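Local coordinates for protein LP04448p (Drosophila melanogaster, PDB 2QK2) that probably binds tubulin through TOG domains and helps control microtubule plus-end growth, as a member of the XMAP215/Dis1 family, at residues A124-T129 with A154-R159; V182-L185 with T191-D194. One frame throughout, in Å; residues are numbered along the deposited sequence.

Overall arrangement
Both interactions lie in one TOG domain, a row of HEAT-type helical pairs, and follow each other in series along the chain. Interaction 1 joins the C-terminal part of helix 112-126 to the second half of helix 147-161, its centre about 5 Å from that of the chain. Interaction 2, its centre about 18 Å from that of interaction 1 and about 19 Å from the chain centre, sits at the turn between helices 171-185 and 190-207. The two do not touch, their nearest atoms being about 5 Å apart. Helix 147-161 connects them: it carries Phe156 of interaction 1, and its Lys150 packs on Thr184 and Val192 of interaction 2, so this helix packs against both helix 112-126 and the 171-185/190-207 pair.

Interaction 1 (A124-T129 with A154-R159); sequences AIYAST and ALFIAR
Tyr126, on the last turn of helix 112-126, faces Phe156 in the second half of helix 147-161 with their CA atoms 9.4 Å apart, too far for backbone contact; the two aromatic side chains bridge the gap. From Tyr126 to Thr129 the chain makes a type I beta turn, closed by a hydrogen bond of 2.8 Å from Thr129 N to Tyr126 O. Tyr126 points its side chain's first bond at the other helix, whereas Phe156 covers the distance with its ring. With CG of Phe156 anti to the backbone N (chi1 160°), the ring reaches across to the tyrosine. The rings form an offset edge-to-face pair, the edge of Phe156 directed at the face of Tyr126, with centroids 5.9 Å apart and planes at 87°. The offset brings Phe156 CE1 to 4.0 Å from Tyr126 CB, which lies near the plane of the phenylalanine ring, while Phe156 CZ approaches Tyr126 CD1, also at 4.0 Å. This is apolar packing between helices of the HEAT-type solenoid of the TOG domain, buried near the centre of the chain. Phe156 also packs on Ile122 and Asp123 of helix 112-126, and the hydroxyl of Tyr126 hydrogen-bonds to Thr164 OG1. Arg159 turns one face of its guanidinium to Phe156 CA, which sits toward the rim, while its NE forms a salt bridge with Asp123 OD2, a charged link between the same helices. At the turn, Ser128 OG donates to a lone pair of Ile125 O at 2.7 Å, and Ser128 N donates to the same oxygen, so two bonds grip this carbonyl.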
loop_
_atom_site.group_PDB
_atom_site.type_symbol
_atom_site.label_atom_id
_atom_site.label_comp_id
_atom_site.label_asym_id
_atom_site.label_seq_id
_atom_site.Cartn_x
_atom_site.Cartn_y
_atom_site.Cartn_z
ATOM N N ALA A 124 -4.442 -1.945 -1.597
ATOM C CA ALA A 124 -5.176 -3.146 -1.974
ATOM C C ALA A 124 -4.431 -4.377 -1.466
ATOM O O ALA A 124 -5.037 -5.335 -1.004
ATOM C CB ALA A 124 -5.337 -3.208 -3.496
ATOM N N ILE A 125 -3.107 -4.336 -1.534
ATOM C CA ILE A 125 -2.295 -5.450 -1.080
ATOM C C ILE A 125 -2.377 -5.618 0.435
ATOM O O ILE A 125 -2.411 -6.745 0.946
ATOM C CB ILE A 125 -0.831 -5.264 -1.526
ATOM C CG1 ILE A 125 -0.761 -5.348 -3.057
ATOM C CG2 ILE A 125 0.063 -6.321 -0.878
ATOM C CD1 ILE A 125 0.633 -5.226 -3.626
ATOM N N TYR A 126 -2.432 -4.500 1.156
ATOM C CA TYR A 126 -2.525 -4.552 2.614
ATOM C C TYR A 126 -3.738 -5.365 3.065
ATOM O O TYR A 126 -3.668 -6.116 4.037
ATOM C CB TYR A 126 -2.628 -3.140 3.201
ATOM C CG TYR A 126 -2.823 -3.148 4.701
ATOM C CD1 TYR A 126 -1.808 -3.587 5.548
ATOM C CD2 TYR A 126 -4.043 -2.771 5.269
ATOM C CE1 TYR A 126 -1.996 -3.662 6.928
ATOM C CE2 TYR A 126 -4.244 -2.839 6.655
ATOM C CZ TYR A 126 -3.214 -3.289 7.475
ATOM O OH TYR A 126 -3.399 -3.395 8.840
ATOM N N ALA A 127 -4.845 -5.202 2.350
ATOM C CA ALA A 127 -6.086 -5.898 2.657
ATOM C C ALA A 127 -5.923 -7.417 2.708
ATOM O O ALA A 127 -6.703 -8.107 3.369
ATOM C CB ALA A 127 -7.153 -5.521 1.629
ATOM N N SER A 128 -4.906 -7.935 2.024
ATOM C CA SER A 128 -4.662 -9.375 1.987
ATOM C C SER A 128 -3.648 -9.822 3.027
ATOM O O SER A 128 -3.363 -11.010 3.146
ATOM C CB SER A 128 -4.150 -9.788 0.607
ATOM O OG SER A 128 -2.788 -9.412 0.440
ATOM N N THR A 129 -3.091 -8.883 3.778
ATOM C CA THR A 129 -2.090 -9.237 4.774
ATOM C C THR A 129 -2.337 -8.456 6.073
ATOM O O THR A 129 -3.489 -8.160 6.392
ATOM C CB THR A 129 -0.668 -8.988 4.186
ATOM O OG1 THR A 129 0.335 -9.400 5.122
ATOM C CG2 THR A 129 -0.482 -7.522 3.825
ATOM N N ALA A 154 4.508 6.612 6.223
ATOM C CA ALA A 154 3.687 7.013 7.364
ATOM C C ALA A 154 2.231 7.155 6.946
ATOM O O ALA A 154 1.331 6.785 7.691
ATOM C CB ALA A 154 4.195 8.340 7.950
ATOM N N LEU A 155 1.995 7.701 5.758
ATOM C CA LEU A 155 0.630 7.870 5.266
ATOM C C LEU A 155 0.011 6.501 4.974
ATOM O O LEU A 155 -1.196 6.295 5.162
ATOM C CB LEU A 155 0.622 8.739 4.009
ATOM C CG LEU A 155 0.985 10.218 4.240
ATOM C CD1 LEU A 155 1.054 10.943 2.899
ATOM C CD2 LEU A 155 -0.057 10.873 5.155
ATOM N N PHE A 156 0.838 5.570 4.509
ATOM C CA PHE A 156 0.361 4.212 4.234
ATOM C C PHE A 156 -0.145 3.605 5.549
ATOM O O PHE A 156 -1.199 2.979 5.596
ATOM C CB PHE A 156 1.494 3.351 3.665
ATOM C CG PHE A 156 1.249 1.867 3.789
ATOM C CD1 PHE A 156 0.173 1.270 3.144
ATOM C CD2 PHE A 156 2.094 1.075 4.562
ATOM C CE1 PHE A 156 -0.062 -0.101 3.265
ATOM C CE2 PHE A 156 1.869 -0.298 4.691
ATOM C CZ PHE A 156 0.789 -0.884 4.041
ATOM N N ILE A 157 0.621 3.798 6.618
ATOM C CA ILE A 157 0.244 3.292 7.938
ATOM C C ILE A 157 -1.085 3.908 8.397
ATOM O O ILE A 157 -1.953 3.215 8.946
ATOM C CB ILE A 157 1.357 3.596 8.967
ATOM C CG1 ILE A 157 2.614 2.786 8.612
ATOM C CG2 ILE A 157 0.887 3.271 10.378
ATOM C CD1 ILE A 157 3.828 3.128 9.454
ATOM N N ALA A 158 -1.249 5.207 8.160
ATOM C CA ALA A 158 -2.476 5.900 8.543
ATOM C C ALA A 158 -3.685 5.295 7.831
ATOM O O ALA A 158 -4.682 4.951 8.468
ATOM C CB ALA A 158 -2.367 7.393 8.213
ATOM N N ARG A 159 -3.605 5.174 6.507
ATOM C CA ARG A 159 -4.713 4.604 5.749
ATOM C C ARG A 159 -4.947 3.152 6.168
ATOM O O ARG A 159 -6.089 2.721 6.334
ATOM C CB ARG A 159 -4.435 4.683 4.246
ATOM C CG ARG A 159 -4.294 6.107 3.705
ATOM C CD ARG A 159 -4.336 6.137 2.169
ATOM N NE ARG A 159 -3.334 5.259 1.565
ATOM C CZ ARG A 159 -2.045 5.559 1.409
ATOM N NH1 ARG A 159 -1.567 6.734 1.809
ATOM N NH2 ARG A 159 -1.227 4.667 0.859
#

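Interaction 2 (V182-L185 with T191-D194); sequences VKTL and TVRD
Leu185 and Arg193 bring their CA atoms to 4.4 Å of each other where helix 171-185 ends beside the first turn of helix 190-207. This is a helical hairpin of the HEAT-type TOG domain, two helices joined by a short loop, and no hydrogen bond links the segments directly. The tight side is largely buried and sets methyl and methylene groups against backbone carbonyls. Val192 CG1, held anti to the backbone N (chi1 175°), lies 3.5 Å from Thr184 O and 3.8 Å from Thr184 CB, pressing a methyl against both backbone and side chain. The threonine hydroxyl is occupied within the hairpin: OG1 hydrogen-bonds to Leu181 O and to OG of Ser196 on the partner helix, whose hydroxyl also bonds to Val192 O. Lys150 of helix 147-161 packs against both Thr184 and Val192. The side chain of Leu185 starts away from the other segment, but its CD1 swings back to 3.6 Å from Arg193 O; its flank is further covered by Ala197 and Leu200 of helix 190-207 and by Ile227 of helix 221-233. The aliphatic stem of Arg193 belongs to this close packing too. Looser, on the solvent side, is its guanidinium end: the chain bends at chi3 (53°) and leads away from Leu185, toward the exposed Asp194 on its own helix. The pairing of Arg193 NH1 with Asp194 OD1 is doubtful, because NH1 is less surely placed. The stem methylenes remain by the helix end: Leu185 O has Arg193 CG at 3.4 Å, with CB and CD of the same side chain each 3.7 Å from that oxygen.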
loop_
_atom_site.group_PDB
_atom_site.type_symbol
_atom_site.label_atom_id
_atom_site.label_comp_id
_atom_site.label_asym_id
_atom_site.label_seq_id
_atom_site.Cartn_x
_atom_site.Cartn_y
_atom_site.Cartn_z
ATOM N N VAL A 182 7.328 8.220 16.009
ATOM C CA VAL A 182 7.709 9.392 16.797
ATOM C C VAL A 182 9.059 9.875 16.276
ATOM O O VAL A 182 9.343 11.076 16.243
ATOM C CB VAL A 182 7.824 9.059 18.299
ATOM C CG1 VAL A 182 8.490 10.212 19.049
ATOM C CG2 VAL A 182 6.442 8.806 18.869
ATOM N N LYS A 183 9.879 8.926 15.844
ATOM C CA LYS A 183 11.191 9.247 15.309
ATOM C C LYS A 183 11.048 10.108 14.048
ATOM O O LYS A 183 11.697 11.142 13.918
ATOM C CB LYS A 183 11.941 7.955 14.996
ATOM C CG LYS A 183 13.449 8.096 14.921
ATOM C CD LYS A 183 14.095 6.723 14.946
ATOM C CE LYS A 183 13.679 5.962 16.205
ATOM N NZ LYS A 183 13.992 4.506 16.133
ATOM N N THR A 184 10.193 9.696 13.120
ATOM C CA THR A 184 10.013 10.479 11.904
ATOM C C THR A 184 9.230 11.756 12.209
ATOM O O THR A 184 9.336 12.750 11.487
ATOM C CB THR A 184 9.301 9.660 10.784
ATOM O OG1 THR A 184 8.075 9.107 11.278
ATOM C CG2 THR A 184 10.205 8.531 10.300
ATOM N N LEU A 185 8.450 11.732 13.287
ATOM C CA LEU A 185 7.676 12.906 13.685
ATOM C C LEU A 185 8.637 14.033 14.055
ATOM O O LEU A 185 8.349 15.212 13.840
ATOM C CB LEU A 185 6.792 12.583 14.893
ATOM C CG LEU A 185 6.026 13.749 15.528
ATOM C CD1 LEU A 185 4.935 14.245 14.580
ATOM C CD2 LEU A 185 5.419 13.295 16.850
ATOM N N THR A 191 6.755 17.743 5.754
ATOM C CA THR A 191 5.819 16.753 5.233
ATOM C C THR A 191 5.919 15.441 6.006
ATOM O O THR A 191 4.904 14.860 6.391
ATOM C CB THR A 191 6.070 16.476 3.742
ATOM O OG1 THR A 191 6.047 17.714 3.018
ATOM C CG2 THR A 191 4.982 15.556 3.180
ATOM N N VAL A 192 7.143 14.976 6.228
ATOM C CA VAL A 192 7.352 13.737 6.969
ATOM C C VAL A 192 6.717 13.870 8.351
ATOM O O VAL A 192 6.054 12.947 8.836
ATOM C CB VAL A 192 8.857 13.429 7.104
ATOM C CG1 VAL A 192 9.077 12.201 7.994
ATOM C CG2 VAL A 192 9.452 13.193 5.711
ATOM N N ARG A 193 6.904 15.032 8.976
ATOM C CA ARG A 193 6.330 15.281 10.291
ATOM C C ARG A 193 4.802 15.225 10.238
ATOM O O ARG A 193 4.175 14.563 11.067
ATOM C CB ARG A 193 6.788 16.644 10.834
ATOM C CG ARG A 193 6.052 17.080 12.100
ATOM C CD ARG A 193 6.644 18.353 12.707
ATOM N NE ARG A 193 6.758 19.451 11.746
ATOM C CZ ARG A 193 5.742 19.970 11.058
ATOM N NH1 ARG A 193 4.512 19.498 11.212
ATOM N NH2 ARG A 193 5.958 20.971 10.214
ATOM N N ASP A 194 4.204 15.913 9.269
ATOM C CA ASP A 194 2.747 15.909 9.147
ATOM C C ASP A 194 2.212 14.499 8.915
ATOM O O ASP A 194 1.200 14.106 9.494
ATOM C CB ASP A 194 2.283 16.802 7.991
ATOM C CG ASP A 194 2.539 18.282 8.244
ATOM O OD1 ASP A 194 2.712 18.675 9.422
ATOM O OD2 ASP A 194 2.551 19.051 7.258
#